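Local coordinates for YbgK (Escherichia coli, PDB 5DUD), which cleaves 5-oxoproline to L-glutamate in a reaction coupled to ATP hydrolysis, as subunit C of 5-oxoprolinase, at residues A40-G45 against E300-R305; A71-G76 against V165-W170. All coordinates share one frame; numbering follows the deposited sequence.

Contact 1 of 2, residues A40-G45 against E300-R305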
ATOM      1  N   ALA A  40      -0.099 -21.775   4.986  1.00 27.33           N
ATOM      2  CA  ALA A  40       1.259 -22.239   5.285  1.00 27.71           C
ATOM      3  C   ALA A  40       1.570 -22.100   6.773  1.00 32.34           C
ATOM      4  O   ALA A  40       2.025 -23.063   7.388  1.00 32.64           O
ATOM      5  CB  ALA A  40       2.282 -21.463   4.466  1.00 27.93           C
ATOM      6  N   ASN A  41       1.313 -20.911   7.351  1.00 28.91           N
ATOM      7  CA  ASN A  41       1.559 -20.678   8.779  1.00 29.55           C
ATOM      8  C   ASN A  41       0.617 -21.535   9.633  1.00 34.89           C
ATOM      9  O   ASN A  41       1.023 -22.018  10.690  1.00 35.65           O
ATOM     10  CB  ASN A  41       1.427 -19.187   9.145  1.00 29.02           C
ATOM     11  CG  ASN A  41       2.541 -18.319   8.603  1.00 44.52           C
ATOM     12  OD1 ASN A  41       3.725 -18.645   8.723  1.00 37.37           O
ATOM     13  ND2 ASN A  41       2.201 -17.153   8.065  1.00 34.33           N
ATOM     14  N   LEU A  42      -0.622 -21.747   9.164  1.00 31.49           N
ATOM     15  CA  LEU A  42      -1.576 -22.599   9.871  1.00 32.35           C
ATOM     16  C   LEU A  42      -1.059 -24.043   9.924  1.00 37.51           C
ATOM     17  O   LEU A  42      -1.027 -24.636  11.004  1.00 38.02           O
ATOM     18  CB  LEU A  42      -2.974 -22.540   9.228  1.00 32.04           C
ATOM     19  CG  LEU A  42      -3.823 -21.313   9.610  1.00 36.52           C
ATOM     20  CD1 LEU A  42      -4.901 -21.050   8.578  1.00 36.05           C
ATOM     21  CD2 LEU A  42      -4.452 -21.476  10.989  1.00 40.10           C
ATOM     22  N   LEU A  43      -0.602 -24.579   8.782  1.00 34.23           N
ATOM     23  CA  LEU A  43      -0.063 -25.941   8.714  1.00 35.18           C
ATOM     24  C   LEU A  43       1.090 -26.137   9.697  1.00 40.48           C
ATOM     25  O   LEU A  43       1.119 -27.165  10.366  1.00 41.11           O
ATOM     26  CB  LEU A  43       0.414 -26.290   7.292  1.00 34.78           C
ATOM     27  CG  LEU A  43      -0.676 -26.583   6.271  1.00 39.07           C
ATOM     28  CD1 LEU A  43      -0.166 -26.349   4.858  1.00 38.75           C
ATOM     29  CD2 LEU A  43      -1.207 -28.004   6.431  1.00 42.40           C
ATOM     30  N   VAL A  44       2.005 -25.149   9.824  1.00 37.21           N
ATOM     31  CA  VAL A  44       3.145 -25.280  10.735  1.00 37.99           C
ATOM     32  C   VAL A  44       2.788 -24.971  12.216  1.00 42.77           C
ATOM     33  O   VAL A  44       3.627 -25.216  13.079  1.00 43.23           O
ATOM     34  CB  VAL A  44       4.399 -24.486  10.285  1.00 41.45           C
ATOM     35  CG1 VAL A  44       4.993 -25.091   9.017  1.00 40.96           C
ATOM     36  CG2 VAL A  44       4.135 -22.999  10.106  1.00 40.33           C
ATOM     37  N   GLY A  45       1.586 -24.476  12.505  1.00 39.36           N
ATOM     38  CA  GLY A  45       1.150 -24.213  13.873  1.00 40.19           C
ATOM     39  C   GLY A  45       1.344 -22.788  14.340  1.00 43.85           C
ATOM     40  O   GLY A  45       0.901 -22.449  15.438  1.00 44.45           O
ATOM     41  N   GLU A 300     -11.160 -20.504   9.534  1.00 41.65           N
ATOM     42  CA  GLU A 300     -11.663 -21.056  10.798  1.00 42.66           C
ATOM     43  C   GLU A 300     -11.842 -22.579  10.663  1.00 47.40           C
ATOM     44  O   GLU A 300     -11.676 -23.295  11.651  1.00 48.02           O
ATOM     45  CB  GLU A 300     -12.968 -20.366  11.230  1.00 44.44           C
ATOM     46  CG  GLU A 300     -12.729 -18.919  11.628  1.00 54.00           C
ATOM     47  CD  GLU A 300     -13.918 -18.204  12.238  1.00 74.16           C
ATOM     48  OE1 GLU A 300     -14.954 -18.074  11.548  1.00 67.28           O
ATOM     49  OE2 GLU A 300     -13.795 -17.729  13.391  1.00 69.60           O
ATOM     50  N   GLN A 301     -12.143 -23.077   9.441  1.00 43.83           N
ATOM     51  CA  GLN A 301     -12.214 -24.520   9.163  1.00 44.52           C
ATOM     52  C   GLN A 301     -10.803 -25.125   9.247  1.00 48.91           C
ATOM     53  O   GLN A 301     -10.639 -26.219   9.787  1.00 49.38           O
ATOM     54  CB  GLN A 301     -12.838 -24.813   7.785  1.00 45.48           C
ATOM     55  CG  GLN A 301     -14.357 -24.661   7.735  1.00 60.73           C
ATOM     56  CD  GLN A 301     -14.854 -24.102   6.419  1.00 79.62           C
ATOM     57  OE1 GLN A 301     -15.621 -23.136   6.386  1.00 75.47           O
ATOM     58  NE2 GLN A 301     -14.444 -24.694   5.300  1.00 70.74           N
ATOM     59  N   LEU A 302      -9.789 -24.403   8.718  1.00 45.00           N
ATOM     60  CA  LEU A 302      -8.379 -24.820   8.785  1.00 44.92           C
ATOM     61  C   LEU A 302      -7.861 -24.791  10.231  1.00 50.10           C
ATOM     62  O   LEU A 302      -7.005 -25.603  10.584  1.00 50.32           O
ATOM     63  CB  LEU A 302      -7.481 -23.921   7.921  1.00 43.80           C
ATOM     64  CG  LEU A 302      -7.288 -24.300   6.446  1.00 48.03           C
ATOM     65  CD1 LEU A 302      -7.774 -23.194   5.519  1.00 47.45           C
ATOM     66  CD2 LEU A 302      -5.819 -24.603   6.151  1.00 50.27           C
ATOM     67  N   ALA A 303      -8.381 -23.864  11.066  1.00 47.20           N
ATOM     68  CA  ALA A 303      -7.991 -23.733  12.474  1.00 48.09           C
ATOM     69  C   ALA A 303      -8.462 -24.918  13.358  1.00 53.84           C
ATOM     70  O   ALA A 303      -8.052 -24.973  14.516  1.00 54.27           O
ATOM     71  CB  ALA A 303      -8.527 -22.427  13.047  1.00 48.67           C
ATOM     72  N   TRP A 304      -9.293 -25.851  12.827  1.00 51.22           N
ATOM     73  CA  TRP A 304      -9.769 -27.029  13.564  1.00 52.84           C
ATOM     74  C   TRP A 304      -9.022 -28.321  13.137  1.00 56.65           C
ATOM     75  O   TRP A 304      -9.576 -29.413  13.269  1.00 56.75           O
ATOM     76  CB  TRP A 304     -11.305 -27.170  13.398  1.00 52.28           C
ATOM     77  CG  TRP A 304     -12.069 -26.069  14.072  1.00 53.42           C
ATOM     78  CD1 TRP A 304     -11.797 -25.507  15.284  1.00 57.00           C
ATOM     79  CD2 TRP A 304     -13.233 -25.397  13.570  1.00 52.94           C
ATOM     80  NE1 TRP A 304     -12.691 -24.500  15.551  1.00 56.47           N
ATOM     81  CE2 TRP A 304     -13.592 -24.417  14.522  1.00 57.27           C
ATOM     82  CE3 TRP A 304     -14.013 -25.527  12.409  1.00 53.69           C
ATOM     83  CZ2 TRP A 304     -14.687 -23.568  14.343  1.00 56.38           C
ATOM     84  CZ3 TRP A 304     -15.094 -24.678  12.232  1.00 55.00           C
ATOM     85  CH2 TRP A 304     -15.423 -23.715  13.194  1.00 55.96           C
ATOM     86  N   ARG A 305      -7.717 -28.213  12.786  1.00 52.68           N
ATOM     87  CA  ARG A 305      -6.872 -29.356  12.421  1.00 79.86           C
ATOM     88  C   ARG A 305      -5.490 -29.223  13.069  1.00103.29           C
ATOM     89  O   ARG A 305      -4.921 -28.131  13.091  1.00 61.36           O
ATOM     90  CB  ARG A 305      -6.736 -29.456  10.895  1.00 78.96           C
TER
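L42, which meets L302 and A303 through its side chain, accepts a backbone bond at its O from G45 N at 3.0 Å. V44 N bonds to A40 O at 3.2 Å. G45 leaves the helix with a positive phi (96°) and ends it in a Schellman motif. A side chain at G45 would press against the carbonyl O of V44, which accounts for glycine there. L42 lies in this capped last turn of helix 34-44 and points toward the other segment.

The contact itself is carried by leucines. L42 CD1 rests against L302 CB at 3.9 Å. The two side chains cross at about a right angle. In L42, CG lies beside the backbone N and anti to the carbonyl carbon (chi1 -80°), which sends the methyl end, CD1 and CD2, to the other segment. Its CD2 comes within 4.5 Å of A303 CA, at the edge of the contact. L302 is the buried partner. After L302 the chain bends in a type I turn to R305, with a weak bond of 3.5 Å from R305 N to L302 O.

Helix 34-44 has polar bonds of its own: N41 ND2 to A48 O and L43 O to R91 NH1. A40 and V44 pack on strand 68-74. Between the two helix ends, by contrast, only carbon atoms approach closely. The join is small, with 131 Å² buried, and it depends on apolar fit and not on directed bonds.

Contact 2 of 2, residues A71-G76 against V165-W170; sequences ALTGAG and VKQLLW
W170 and Q167 approach the end of strand 68-74 at G74 and T73. The six-membered part of the W170 indole meets the G74 carbonyl: CH2 lies 3.2 Å from G74 O and CZ2 lies 3.7 Å from it. The oxygen stands obliquely to the ring. G74 has a positive phi (79°), and a CB there would point away from segment 165-170. The amide of Q167 ends beside T73 and G74. Its atom modelled as NE2 is 3.4 Å from G74 N and 3.8 Å from T73 CB. The amide is probably turned over in the model, and turned back it may form a hydrogen bond with G74 N. Beyond CG the Q167 chain is extended, which carries the amide across to the strand.

Around these groups lie their further partners. L168 O sits 3.3 Å above one face of the W170 ring, over its centre. W170 NE1 bonds to D33 OD2, and the ring also meets Y267, with the two planes at about 70°. With an alanine here, D33 OD2 would probably lose its indole N-H partner and a gap would open beside G74 O. In T73, OG1 lies between the backbone N and the carbonyl carbon (chi1 48°) and bonds to A36 O of helix 34-44. S111 OG hydrogen-bonds with both T73 O and A75 O, which would have to share its one proton.

T73 also pairs through its backbone with Y112 of the neighbouring antiparallel strand 110-115. Segment 165-170 is a connection without regular structure, leading from the sheets of the N-terminal half to strand 173-178. It is laid against a strand end here, within a carboxyltransferase domain of the cyclophilin-like clan.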
ATOM      1  N   ALA A  71       6.315 -26.067   5.442  1.00 33.56           N
ATOM      2  CA  ALA A  71       5.214 -26.199   4.491  1.00 32.84           C
ATOM      3  C   ALA A  71       5.389 -25.248   3.309  1.00 35.37           C
ATOM      4  O   ALA A  71       6.004 -24.192   3.456  1.00 34.58           O
ATOM      5  CB  ALA A  71       3.891 -25.922   5.191  1.00 33.45           C
ATOM      6  N   LEU A  72       4.849 -25.630   2.137  1.00 31.49           N
ATOM      7  CA  LEU A  72       4.891 -24.829   0.906  1.00 30.63           C
ATOM      8  C   LEU A  72       3.469 -24.597   0.377  1.00 34.11           C
ATOM      9  O   LEU A  72       2.656 -25.516   0.419  1.00 33.98           O
ATOM     10  CB  LEU A  72       5.735 -25.526  -0.168  1.00 31.16           C
ATOM     11  CG  LEU A  72       7.257 -25.425  -0.075  1.00 36.28           C
ATOM     12  CD1 LEU A  72       7.902 -26.456  -0.989  1.00 37.15           C
ATOM     13  CD2 LEU A  72       7.750 -24.021  -0.433  1.00 38.09           C
ATOM     14  N   THR A  73       3.154 -23.365  -0.062  1.00 30.21           N
ATOM     15  CA  THR A  73       1.839 -22.993  -0.608  1.00 29.69           C
ATOM     16  C   THR A  73       2.063 -22.093  -1.841  1.00 33.28           C
ATOM     17  O   THR A  73       3.204 -21.908  -2.268  1.00 32.88           O
ATOM     18  CB  THR A  73       0.971 -22.304   0.473  1.00 36.67           C
ATOM     19  OG1 THR A  73       1.756 -21.306   1.107  1.00 34.91           O
ATOM     20  CG2 THR A  73       0.402 -23.283   1.507  1.00 36.02           C
ATOM     21  N   GLY A  74       0.979 -21.567  -2.421  1.00 29.87           N
ATOM     22  CA  GLY A  74       1.036 -20.698  -3.594  1.00 29.59           C
ATOM     23  C   GLY A  74       1.220 -21.477  -4.882  1.00 34.40           C
ATOM     24  O   GLY A  74       0.625 -22.545  -5.043  1.00 34.71           O
ATOM     25  N   ALA A  75       2.053 -20.965  -5.806  1.00 31.32           N
ATOM     26  CA  ALA A  75       2.312 -21.622  -7.089  1.00 32.03           C
ATOM     27  C   ALA A  75       3.217 -22.845  -6.907  1.00 36.87           C
ATOM     28  O   ALA A  75       4.231 -22.759  -6.215  1.00 36.33           O
ATOM     29  CB  ALA A  75       2.958 -20.644  -8.055  1.00 32.82           C
ATOM     30  N   GLY A  76       2.850 -23.963  -7.534  1.00 34.48           N
ATOM     31  CA  GLY A  76       3.608 -25.207  -7.452  1.00 35.11           C
ATOM     32  C   GLY A  76       4.869 -25.165  -8.293  1.00 39.78           C
ATOM     33  O   GLY A  76       4.787 -25.133  -9.523  1.00 39.93           O
ATOM     34  N   VAL A 165      -3.800 -29.997   3.981  1.00 41.89           N
ATOM     35  CA  VAL A 165      -5.015 -29.185   3.829  1.00 41.03           C
ATOM     36  C   VAL A 165      -5.209 -28.812   2.359  1.00 43.90           C
ATOM     37  O   VAL A 165      -4.230 -28.648   1.630  1.00 43.27           O
ATOM     38  CB  VAL A 165      -5.046 -27.921   4.723  1.00 44.23           C
ATOM     39  CG1 VAL A 165      -4.972 -28.286   6.205  1.00 44.77           C
ATOM     40  CG2 VAL A 165      -3.969 -26.912   4.328  1.00 43.04           C
ATOM     41  N   LYS A 166      -6.473 -28.678   1.927  1.00 39.95           N
ATOM     42  CA  LYS A 166      -6.799 -28.322   0.544  1.00 39.23           C
ATOM     43  C   LYS A 166      -6.513 -26.838   0.317  1.00 41.69           C
ATOM     44  O   LYS A 166      -6.876 -26.028   1.166  1.00 40.90           O
ATOM     45  CB  LYS A 166      -8.283 -28.622   0.228  1.00 42.18           C
ATOM     46  CG  LYS A 166      -8.693 -30.091   0.327  1.00 56.25           C
ATOM     47  CD  LYS A 166     -10.127 -30.248   0.836  1.00 65.66           C
ATOM     48  CE  LYS A 166     -10.596 -31.685   0.844  1.00 76.54           C
ATOM     49  NZ  LYS A 166     -11.529 -31.981  -0.275  1.00 85.63           N
ATOM     50  N   GLN A 167      -5.841 -26.491  -0.792  1.00 37.64           N
ATOM     51  CA  GLN A 167      -5.544 -25.102  -1.139  1.00 36.36           C
ATOM     52  C   GLN A 167      -6.723 -24.524  -1.926  1.00 40.15           C
ATOM     53  O   GLN A 167      -7.648 -25.267  -2.257  1.00 40.58           O
ATOM     54  CB  GLN A 167      -4.244 -25.028  -1.960  1.00 37.40           C
ATOM     55  CG  GLN A 167      -3.036 -25.603  -1.248  1.00 50.41           C
ATOM     56  CD  GLN A 167      -1.780 -25.360  -2.041  1.00 68.72           C
ATOM     57  OE1 GLN A 167      -1.269 -26.252  -2.723  1.00 64.42           O
ATOM     58  NE2 GLN A 167      -1.258 -24.144  -1.982  1.00 60.15           N
ATOM     59  N   LEU A 168      -6.683 -23.208  -2.246  1.00 35.73           N
ATOM     60  CA  LEU A 168      -7.729 -22.507  -3.010  1.00 35.32           C
ATOM     61  C   LEU A 168      -7.369 -22.399  -4.494  1.00 39.18           C
ATOM     62  O   LEU A 168      -6.250 -22.000  -4.827  1.00 38.50           O
ATOM     63  CB  LEU A 168      -7.940 -21.095  -2.446  1.00 34.66           C
ATOM     64  CG  LEU A 168      -8.427 -20.987  -1.007  1.00 39.25           C
ATOM     65  CD1 LEU A 168      -8.396 -19.548  -0.541  1.00 38.70           C
ATOM     66  CD2 LEU A 168      -9.832 -21.547  -0.857  1.00 42.40           C
ATOM     67  N   LEU A 169      -8.324 -22.704  -5.383  1.00 36.22           N
ATOM     68  CA  LEU A 169      -8.040 -22.634  -6.815  1.00 36.19           C
ATOM     69  C   LEU A 169      -7.963 -21.193  -7.284  1.00 39.19           C
ATOM     70  O   LEU A 169      -8.715 -20.341  -6.808  1.00 38.50           O
ATOM     71  CB  LEU A 169      -9.078 -23.401  -7.655  1.00 37.18           C
ATOM     72  CG  LEU A 169      -8.487 -24.521  -8.495  1.00 42.73           C
ATOM     73  CD1 LEU A 169      -8.159 -25.726  -7.623  1.00 43.19           C
ATOM     74  CD2 LEU A 169      -9.417 -24.888  -9.635  1.00 46.19           C
ATOM     75  N   TRP A 170      -7.043 -20.939  -8.220  1.00 35.63           N
ATOM     76  CA  TRP A 170      -6.831 -19.631  -8.834  1.00 35.06           C
ATOM     77  C   TRP A 170      -7.507 -19.610 -10.200  1.00 39.51           C
ATOM     78  O   TRP A 170      -7.817 -20.667 -10.753  1.00 39.86           O
ATOM     79  CB  TRP A 170      -5.324 -19.347  -8.955  1.00 33.48           C
ATOM     80  CG  TRP A 170      -4.617 -19.440  -7.640  1.00 33.74           C
ATOM     81  CD1 TRP A 170      -4.569 -18.488  -6.667  1.00 35.95           C
ATOM     82  CD2 TRP A 170      -3.957 -20.594  -7.104  1.00 33.77           C
ATOM     83  NE1 TRP A 170      -3.863 -18.953  -5.583  1.00 35.17           N
ATOM     84  CE2 TRP A 170      -3.486 -20.249  -5.820  1.00 37.09           C
ATOM     85  CE3 TRP A 170      -3.699 -21.883  -7.594  1.00 35.73           C
ATOM     86  CZ2 TRP A 170      -2.763 -21.140  -5.023  1.00 36.51           C
ATOM     87  CZ3 TRP A 170      -2.988 -22.769  -6.800  1.00 37.26           C
ATOM     88  CH2 TRP A 170      -2.530 -22.395  -5.531  1.00 37.31           C
TER

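How the contacts relate
After two short strands the chain forms helix 34-44, and further on strand 68-74. It passes through more strands and returns at 165-170, where contact 2 closes a loop of 88 intervening residues. Next it builds the mixed sheet of the C-terminal half and ends with helix 285-302, where contact 1 closes a far longer loop. Contact 2 is therefore nested inside the loop closed by contact 1. Their centres are 13 Å apart, and they touch. V165 CG2 lies 3.6 Å from L43 CD2 and 3.5 Å from L302 CD2, so the connection bridges both helices. A40 CB meets T73 OG1 at 3.4 Å. Together the two contacts tie the C-terminal helix and the connection to helix 34-44 and the antiparallel sheet containing strand 68-74.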